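Local coordinates for ABC-type transport system, sugar-family extracellular solute-binding protein (Peptoclostridium difficile 630, PDB 6HNJ) that probably binds a small extracellular solute, perhaps a sugar, and delivers it to an ABC transporter for uptake into the cell, at residues V211-T216 and P237-E242; K143-L148 and D174-Y179. The protein carries 1 engineered substitution. All coordinates share one frame; numbering follows the deposited sequence.

Contact 1 (V211-T216 and P237-E242)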
ATOM      1  N   VAL A 211     -19.317  11.734   5.392  1.00 23.63           N
ATOM      2  CA  VAL A 211     -17.949  11.477   4.974  1.00 22.85           C
ATOM      3  C   VAL A 211     -18.019  10.188   4.097  1.00 21.55           C
ATOM      4  O   VAL A 211     -18.854   9.302   4.367  1.00 22.89           O
ATOM      5  CB  VAL A 211     -17.007  11.324   6.190  1.00 22.96           C
ATOM      6  CG1 VAL A 211     -17.442  10.181   7.116  1.00 22.74           C
ATOM      7  CG2 VAL A 211     -15.588  11.124   5.745  1.00 22.47           C
ATOM      8  N   LEU A 212     -17.186  10.120   3.059  1.00 20.66           N
ATOM      9  CA  LEU A 212     -17.027   8.923   2.208  1.00 20.69           C
ATOM     10  C   LEU A 212     -15.648   8.314   2.465  1.00 20.33           C
ATOM     11  O   LEU A 212     -14.648   9.049   2.540  1.00 20.72           O
ATOM     12  CB  LEU A 212     -17.118   9.283   0.739  1.00 20.77           C
ATOM     13  CG  LEU A 212     -17.024   8.129  -0.267  1.00 20.52           C
ATOM     14  CD1 LEU A 212     -18.292   7.305  -0.179  1.00 21.46           C
ATOM     15  CD2 LEU A 212     -16.757   8.565  -1.697  1.00 22.64           C
ATOM     16  N   TYR A 213     -15.614   7.003   2.618  1.00 19.13           N
ATOM     17  CA  TYR A 213     -14.358   6.238   2.675  1.00 20.00           C
ATOM     18  C   TYR A 213     -14.197   5.497   1.375  1.00 20.42           C
ATOM     19  O   TYR A 213     -15.087   4.747   0.984  1.00 21.97           O
ATOM     20  CB  TYR A 213     -14.339   5.244   3.812  1.00 20.72           C
ATOM     21  CG  TYR A 213     -13.032   4.508   3.952  1.00 21.65           C
ATOM     22  CD1 TYR A 213     -11.927   5.133   4.492  1.00 22.78           C
ATOM     23  CD2 TYR A 213     -12.901   3.183   3.544  1.00 23.30           C
ATOM     24  CE1 TYR A 213     -10.722   4.451   4.652  1.00 23.14           C
ATOM     25  CE2 TYR A 213     -11.710   2.501   3.703  1.00 23.02           C
ATOM     26  CZ  TYR A 213     -10.621   3.154   4.246  1.00 23.12           C
ATOM     27  OH  TYR A 213      -9.414   2.513   4.430  1.00 24.53           O
ATOM     28  N   VAL A 214     -13.077   5.737   0.693  1.00 21.35           N
ATOM     29  CA  VAL A 214     -12.702   5.001  -0.513  1.00 21.89           C
ATOM     30  C   VAL A 214     -11.647   3.948  -0.159  1.00 22.30           C
ATOM     31  O   VAL A 214     -10.487   4.303   0.112  1.00 21.86           O
ATOM     32  CB  VAL A 214     -12.182   5.960  -1.590  1.00 22.51           C
ATOM     33  CG1 VAL A 214     -11.728   5.180  -2.811  1.00 24.32           C
ATOM     34  CG2 VAL A 214     -13.299   6.940  -1.995  1.00 21.60           C
ATOM     35  N   PRO A 215     -12.012   2.645  -0.211  1.00 21.90           N
ATOM     36  CA  PRO A 215     -11.011   1.603   0.135  1.00 22.58           C
ATOM     37  C   PRO A 215      -9.994   1.348  -0.960  1.00 22.41           C
ATOM     38  O   PRO A 215     -10.015   2.032  -1.975  1.00 20.81           O
ATOM     39  CB  PRO A 215     -11.851   0.333   0.379  1.00 23.73           C
ATOM     40  CG  PRO A 215     -13.220   0.640  -0.087  1.00 25.61           C
ATOM     41  CD  PRO A 215     -13.325   2.069  -0.523  1.00 24.36           C
ATOM     42  N   THR A 216      -9.049   0.429  -0.692  1.00 22.55           N
ATOM     43  CA  THR A 216      -8.137  -0.085  -1.693  1.00 25.62           C
ATOM     44  C   THR A 216      -8.961  -0.961  -2.664  1.00 28.74           C
ATOM     45  O   THR A 216      -9.168  -2.162  -2.442  1.00 30.43           O
ATOM     46  CB  THR A 216      -7.010  -0.892  -1.027  1.00 27.09           C
ATOM     47  OG1 THR A 216      -6.271  -0.021  -0.157  1.00 30.90           O
ATOM     48  CG2 THR A 216      -6.055  -1.458  -2.046  1.00 29.00           C
ATOM     49  N   PRO A 237     -16.351  15.432   2.686  1.00 25.65           N
ATOM     50  CA  PRO A 237     -14.937  15.087   2.614  1.00 23.95           C
ATOM     51  C   PRO A 237     -14.801  13.623   2.229  1.00 22.62           C
ATOM     52  O   PRO A 237     -15.651  12.807   2.588  1.00 21.50           O
ATOM     53  CB  PRO A 237     -14.420  15.313   4.036  1.00 24.39           C
ATOM     54  CG  PRO A 237     -15.612  15.236   4.906  1.00 26.65           C
ATOM     55  CD  PRO A 237     -16.828  15.549   4.075  1.00 26.15           C
ATOM     56  N   VAL A 238     -13.733  13.304   1.505  1.00 20.98           N
ATOM     57  CA  VAL A 238     -13.483  11.936   1.122  1.00 20.91           C
ATOM     58  C   VAL A 238     -12.150  11.494   1.696  1.00 21.16           C
ATOM     59  O   VAL A 238     -11.130  12.117   1.464  1.00 20.34           O
ATOM     60  CB  VAL A 238     -13.470  11.771  -0.412  1.00 21.82           C
ATOM     61  CG1 VAL A 238     -13.113  10.322  -0.780  1.00 22.80           C
ATOM     62  CG2 VAL A 238     -14.815  12.240  -1.008  1.00 20.39           C
ATOM     63  N   ILE A 239     -12.186  10.390   2.406  1.00 20.61           N
ATOM     64  CA  ILE A 239     -10.950   9.745   2.925  1.00 21.93           C
ATOM     65  C   ILE A 239     -10.647   8.520   2.107  1.00 20.89           C
ATOM     66  O   ILE A 239     -11.519   7.682   1.939  1.00 21.17           O
ATOM     67  CB  ILE A 239     -11.106   9.346   4.397  1.00 21.90           C
ATOM     68  CG1 ILE A 239     -11.377  10.584   5.225  1.00 24.52           C
ATOM     69  CG2 ILE A 239      -9.837   8.662   4.918  1.00 21.38           C
ATOM     70  CD1 ILE A 239     -12.129  10.279   6.475  1.00 27.98           C
ATOM     71  N   ALA A 240      -9.414   8.408   1.600  1.00 20.42           N
ATOM     72  CA  ALA A 240      -8.995   7.265   0.789  1.00 21.56           C
ATOM     73  C   ALA A 240      -7.989   6.424   1.590  1.00 23.48           C
ATOM     74  O   ALA A 240      -7.286   6.946   2.459  1.00 22.98           O
ATOM     75  CB  ALA A 240      -8.345   7.754  -0.496  1.00 21.75           C
ATOM     76  N   ALA A 241      -7.911   5.146   1.272  1.00 23.38           N
ATOM     77  CA  ALA A 241      -6.973   4.209   1.924  1.00 24.71           C
ATOM     78  C   ALA A 241      -5.526   4.427   1.547  1.00 26.46           C
ATOM     79  O   ALA A 241      -4.637   4.013   2.303  1.00 30.40           O
ATOM     80  CB  ALA A 241      -7.374   2.766   1.610  1.00 25.99           C
ATOM     81  N   GLU A 242      -5.281   5.037   0.380  1.00 27.91           N
ATOM     82  CA  GLU A 242      -3.944   5.214  -0.175  1.00 29.34           C
ATOM     83  C   GLU A 242      -3.752   6.630  -0.687  1.00 27.06           C
ATOM     84  O   GLU A 242      -4.711   7.340  -0.895  1.00 25.99           O
ATOM     85  CB  GLU A 242      -3.699   4.198  -1.296  1.00 30.36           C
ATOM     86  CG  GLU A 242      -3.729   2.762  -0.802  1.00 32.56           C
ATOM     87  CD  GLU A 242      -3.353   1.752  -1.886  1.00 36.51           C
ATOM     88  OE1 GLU A 242      -4.012   1.740  -2.951  1.00 34.99           O
ATOM     89  OE2 GLU A 242      -2.420   0.947  -1.663  1.00 41.00           O
TER
HETATM   90  O   HOH W   1      -7.873   4.144  -1.706  1.00 22.55           O

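Contact 2 (K143-L148 and D174-Y179)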
ATOM      1  N   LYS A 143      -7.058   3.320  10.609  1.00 37.97           N
ATOM      2  CA  LYS A 143      -6.133   4.443  10.369  1.00 38.99           C
ATOM      3  C   LYS A 143      -6.738   5.600   9.564  1.00 36.52           C
ATOM      4  O   LYS A 143      -6.625   6.773   9.940  1.00 36.84           O
ATOM      5  CB  LYS A 143      -4.894   3.941   9.636  1.00 44.30           C
ATOM      6  CG  LYS A 143      -3.966   3.093  10.493  1.00 47.18           C
ATOM      7  CD  LYS A 143      -3.006   3.958  11.286  1.00 51.67           C
ATOM      8  CE  LYS A 143      -1.975   3.109  12.011  1.00 56.68           C
ATOM      9  NZ  LYS A 143      -0.714   3.883  12.189  1.00 59.56           N
ATOM     10  N   GLY A 144      -7.376   5.265   8.453  1.00 29.40           N
ATOM     11  CA  GLY A 144      -8.083   6.248   7.659  1.00 29.97           C
ATOM     12  C   GLY A 144      -9.282   6.835   8.377  1.00 28.12           C
ATOM     13  O   GLY A 144      -9.467   8.045   8.397  1.00 25.04           O
ATOM     14  N   LEU A 145     -10.104   5.975   8.963  1.00 25.54           N
ATOM     15  CA  LEU A 145     -11.339   6.428   9.596  1.00 26.25           C
ATOM     16  C   LEU A 145     -11.084   7.355  10.803  1.00 26.70           C
ATOM     17  O   LEU A 145     -11.857   8.290  11.015  1.00 30.74           O
ATOM     18  CB  LEU A 145     -12.224   5.242   9.946  1.00 24.85           C
ATOM     19  CG  LEU A 145     -12.757   4.535   8.691  1.00 24.60           C
ATOM     20  CD1 LEU A 145     -13.500   3.269   9.080  1.00 23.91           C
ATOM     21  CD2 LEU A 145     -13.702   5.448   7.900  1.00 26.16           C
ATOM     22  N   GLU A 146      -9.979   7.163  11.526  1.00 25.99           N
ATOM     23  CA  GLU A 146      -9.510   8.126  12.562  1.00 29.24           C
ATOM     24  C   GLU A 146      -9.467   9.577  12.084  1.00 29.10           C
ATOM     25  O   GLU A 146      -9.598  10.502  12.920  1.00 27.03           O
ATOM     26  CB  GLU A 146      -8.060   7.849  12.996  1.00 33.05           C
ATOM     27  CG  GLU A 146      -7.798   6.739  13.980  1.00 40.60           C
ATOM     28  CD  GLU A 146      -6.304   6.400  14.107  1.00 44.78           C
ATOM     29  OE1 GLU A 146      -5.422   7.166  13.632  1.00 50.48           O
ATOM     30  OE2 GLU A 146      -5.996   5.345  14.692  1.00 50.22           O
ATOM     31  N   LEU A 147      -9.198   9.785  10.784  1.00 25.13           N
ATOM     32  CA  LEU A 147      -9.162  11.157  10.213  1.00 25.56           C
ATOM     33  C   LEU A 147     -10.537  11.870  10.196  1.00 25.30           C
ATOM     34  O   LEU A 147     -10.598  13.084  10.010  1.00 22.68           O
ATOM     35  CB  LEU A 147      -8.551  11.124   8.804  1.00 26.27           C
ATOM     36  CG  LEU A 147      -7.111  10.639   8.676  1.00 26.31           C
ATOM     37  CD1 LEU A 147      -6.589  10.924   7.279  1.00 26.45           C
ATOM     38  CD2 LEU A 147      -6.216  11.294   9.700  1.00 27.08           C
ATOM     39  N   LEU A 148     -11.625  11.126  10.427  1.00 25.43           N
ATOM     40  CA  LEU A 148     -12.961  11.704  10.657  1.00 27.03           C
ATOM     41  C   LEU A 148     -12.931  12.833  11.688  1.00 26.15           C
ATOM     42  O   LEU A 148     -13.618  13.814  11.551  1.00 25.13           O
ATOM     43  CB  LEU A 148     -13.946  10.667  11.230  1.00 31.33           C
ATOM     44  CG  LEU A 148     -14.804   9.862  10.254  1.00 37.96           C
ATOM     45  CD1 LEU A 148     -14.101   9.568   8.939  1.00 39.68           C
ATOM     46  CD2 LEU A 148     -15.279   8.586  10.932  1.00 39.11           C
ATOM     47  N   ASP A 174     -16.463  -4.831   5.527  1.00 27.94           N
ATOM     48  CA  ASP A 174     -16.730  -5.468   6.839  1.00 28.68           C
ATOM     49  C   ASP A 174     -15.935  -4.807   7.972  1.00 27.73           C
ATOM     50  O   ASP A 174     -16.456  -4.635   9.068  1.00 26.61           O
ATOM     51  CB  ASP A 174     -16.383  -6.963   6.824  1.00 30.87           C
ATOM     52  CG  ASP A 174     -17.274  -7.774   5.885  1.00 33.57           C
ATOM     53  OD1 ASP A 174     -18.355  -7.290   5.462  1.00 33.33           O
ATOM     54  OD2 ASP A 174     -16.874  -8.914   5.554  1.00 38.23           O
ATOM     55  N   ALA A 175     -14.680  -4.465   7.725  1.00 25.39           N
ATOM     56  CA  ALA A 175     -13.877  -3.789   8.733  1.00 25.57           C
ATOM     57  C   ALA A 175     -14.358  -2.381   9.027  1.00 23.97           C
ATOM     58  O   ALA A 175     -14.337  -1.943  10.178  1.00 26.26           O
ATOM     59  CB  ALA A 175     -12.423  -3.759   8.336  1.00 24.90           C
ATOM     60  N   LEU A 176     -14.768  -1.664   7.987  1.00 23.45           N
ATOM     61  CA  LEU A 176     -15.381  -0.342   8.154  1.00 23.12           C
ATOM     62  C   LEU A 176     -16.661  -0.429   9.018  1.00 23.56           C
ATOM     63  O   LEU A 176     -16.882   0.382   9.898  1.00 21.55           O
ATOM     64  CB  LEU A 176     -15.655   0.296   6.799  1.00 22.14           C
ATOM     65  CG  LEU A 176     -16.358   1.665   6.780  1.00 22.71           C
ATOM     66  CD1 LEU A 176     -15.925   2.446   5.555  1.00 23.04           C
ATOM     67  CD2 LEU A 176     -17.866   1.516   6.780  1.00 24.50           C
ATOM     68  N   LYS A 177     -17.473  -1.435   8.767  1.00 23.62           N
ATOM     69  CA  LYS A 177     -18.700  -1.602   9.506  1.00 25.40           C
ATOM     70  C   LYS A 177     -18.431  -1.993  10.963  1.00 25.62           C
ATOM     71  O   LYS A 177     -19.194  -1.602  11.839  1.00 27.08           O
ATOM     72  CB  LYS A 177     -19.621  -2.612   8.819  1.00 27.02           C
ATOM     73  CG  LYS A 177     -20.279  -2.086   7.546  1.00 26.92           C
ATOM     74  CD  LYS A 177     -21.028  -3.201   6.837  1.00 29.51           C
ATOM     75  CE  LYS A 177     -21.791  -2.723   5.609  1.00 32.84           C
ATOM     76  NZ  LYS A 177     -22.186  -3.868   4.716  1.00 35.80           N
ATOM     77  N   GLU A 178     -17.358  -2.743  11.211  1.00 26.39           N
ATOM     78  CA  GLU A 178     -16.927  -3.034  12.576  1.00 30.20           C
ATOM     79  C   GLU A 178     -16.440  -1.761  13.294  1.00 29.62           C
ATOM     80  O   GLU A 178     -16.831  -1.499  14.437  1.00 29.46           O
ATOM     81  CB  GLU A 178     -15.843  -4.127  12.556  1.00 35.15           C
ATOM     82  CG  GLU A 178     -15.244  -4.454  13.911  1.00 42.35           C
ATOM     83  CD  GLU A 178     -14.118  -5.452  13.804  1.00 48.05           C
ATOM     84  OE1 GLU A 178     -14.380  -6.564  13.300  1.00 52.66           O
ATOM     85  OE2 GLU A 178     -12.980  -5.101  14.208  1.00 51.87           O
ATOM     86  N   TYR A 179     -15.600  -0.972  12.636  1.00 25.62           N
ATOM     87  CA  TYR A 179     -15.216   0.341  13.160  1.00 24.59           C
ATOM     88  C   TYR A 179     -16.437   1.232  13.435  1.00 24.23           C
ATOM     89  O   TYR A 179     -16.515   1.871  14.499  1.00 25.86           O
ATOM     90  CB  TYR A 179     -14.267   1.050  12.201  1.00 24.50           C
ATOM     91  CG  TYR A 179     -13.835   2.419  12.695  1.00 24.11           C
ATOM     92  CD1 TYR A 179     -14.613   3.560  12.461  1.00 24.59           C
ATOM     93  CD2 TYR A 179     -12.642   2.577  13.382  1.00 25.95           C
ATOM     94  CE1 TYR A 179     -14.202   4.819  12.906  1.00 25.12           C
ATOM     95  CE2 TYR A 179     -12.238   3.816  13.831  1.00 26.36           C
ATOM     96  CZ  TYR A 179     -13.020   4.931  13.595  1.00 26.61           C
ATOM     97  OH  TYR A 179     -12.586   6.156  14.063  1.00 30.97           O
TER

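Contact 1 (V211-T216 and P237-E242)
Val211 holds its CG2 methyl trans to the backbone N, and this brings CG2 to 3.6 Å from CD1 of Ile239. The ring of Tyr213 also leaves trans to the backbone N (chi1 -176°). It runs forward and across toward 237-242, and its OH comes 3.5 Å from CB of Ala241. On the same face CG2 of Ile239 meets CD1 of Tyr213, the isoleucine set roughly perpendicular to the tyrosine. The other face carries Leu212, Val214, Val238 and Ala240. There CG2 of Val214 lies 3.6 Å from CG1 of Val238, and Leu212 stands alongside Val238 with the same heading.

The backbones form a parallel pair, with Leu212 beside Val238, Tyr213 beside Ile239 and Val214 beside Ala240. Leu212 N donates to Pro237 O, and Ile239 N donates to Leu212 O at 2.8 Å. Val214 N donates to Ile239 O. The last bond, from Ala241 N to Val214 O, is more bent, with 144° at the hydrogen. Where the strands give way to loops, a water donates to Pro215 O at 3.0 Å and accepts a weak bond from Ala241 N. Farther out, Thr216 OG1 lies 3.8 Å from Glu242 CG.

Helix 224-233 links the strands and packs on Leu212 and Val238, a beta-alpha-beta crossover in one lobe of a periplasmic-binding-protein fold. Leu148 reaches Val211 and Ile239 on the other side of the sheet. In this buried, apolar pair the facing backbone N-H and C=O groups satisfy one another, while Tyr213, Val238 and Ala240 also bond to backbone outside it.

Contact 2 (K143-L148 and D174-Y179)
Leu145 lies over one face of the Tyr179 ring, and the two side chains run antiparallel alongside one another. CB of Leu145 is 3.8 Å from the ring centroid and 18° off the ring normal. This is a CH-pi contact. CB sits nearest CE1 and CZ, toward the phenol end of the ring. The CD1 methyl of Leu145 reaches back the other way and lies 3.6 Å from CD1 of Tyr179, with CG of the ring close by. The leucine therefore follows the ring from its hydroxyl end to its root.

The torsions fit this overlap. Tyr179 holds CG anti to its backbone N (chi1 -180°), which carries the ring from its helix across to 143-148. In Leu145, CG stands anti to the carbonyl carbon, and an extended chi2 of 173° sends CD1 on toward the other helix. There CD1 also meets CG of Leu176, at 4.0 Å. Leu148 adds a looser touch: its CD2 is 4.4 Å from CE1 of Tyr179, approaching obliquely. The Tyr179 OH ends 3.8 Å from Glu146 N, too long to count as a bond. The contact rests on apolar packing and on the face of the ring.

A type I turn from Leu145 to Leu148 presents both leucines to the same ring. The turn is closed by a hydrogen bond from Leu148 N to Leu145 O, 2.9 Å.

Helix 167-183, which carries Leu176 and Tyr179, packs against the parallel sheet through Leu176, which touches Ile158 and Val160 of strand 157-163 and Tyr213 of strand 211-214. Leu145 also rests on Tyr213, and Leu148 on Val211 and Ile158. Tyr179 further touches Asp142 of helix 141-145. Leu145, Leu148 and Leu176 thus pack on the sheet face that bears Val211 and Tyr213.

Contacts 1 and 2 belong to the same lobe, and their centres are 10 Å apart. Contact 1 joins two neighbouring strands of the four-stranded parallel sheet, and contact 2 packs on the face that bears Tyr213 and Ile239. They meet directly. CB of Tyr213 lies 3.7 Å from CD1 of Leu176, and Gly144 O is 3.6 Å from CG2 of Ile239. Both segments of contact 2 come earlier in the chain. A bound triethylene glycol, probably from crystallisation, lies about 4 Å from the Glu242 side chain. Such molecules often mark pockets. This family binds solute in the cleft between lobes, and the C-terminal end of contact 1 may lie near it.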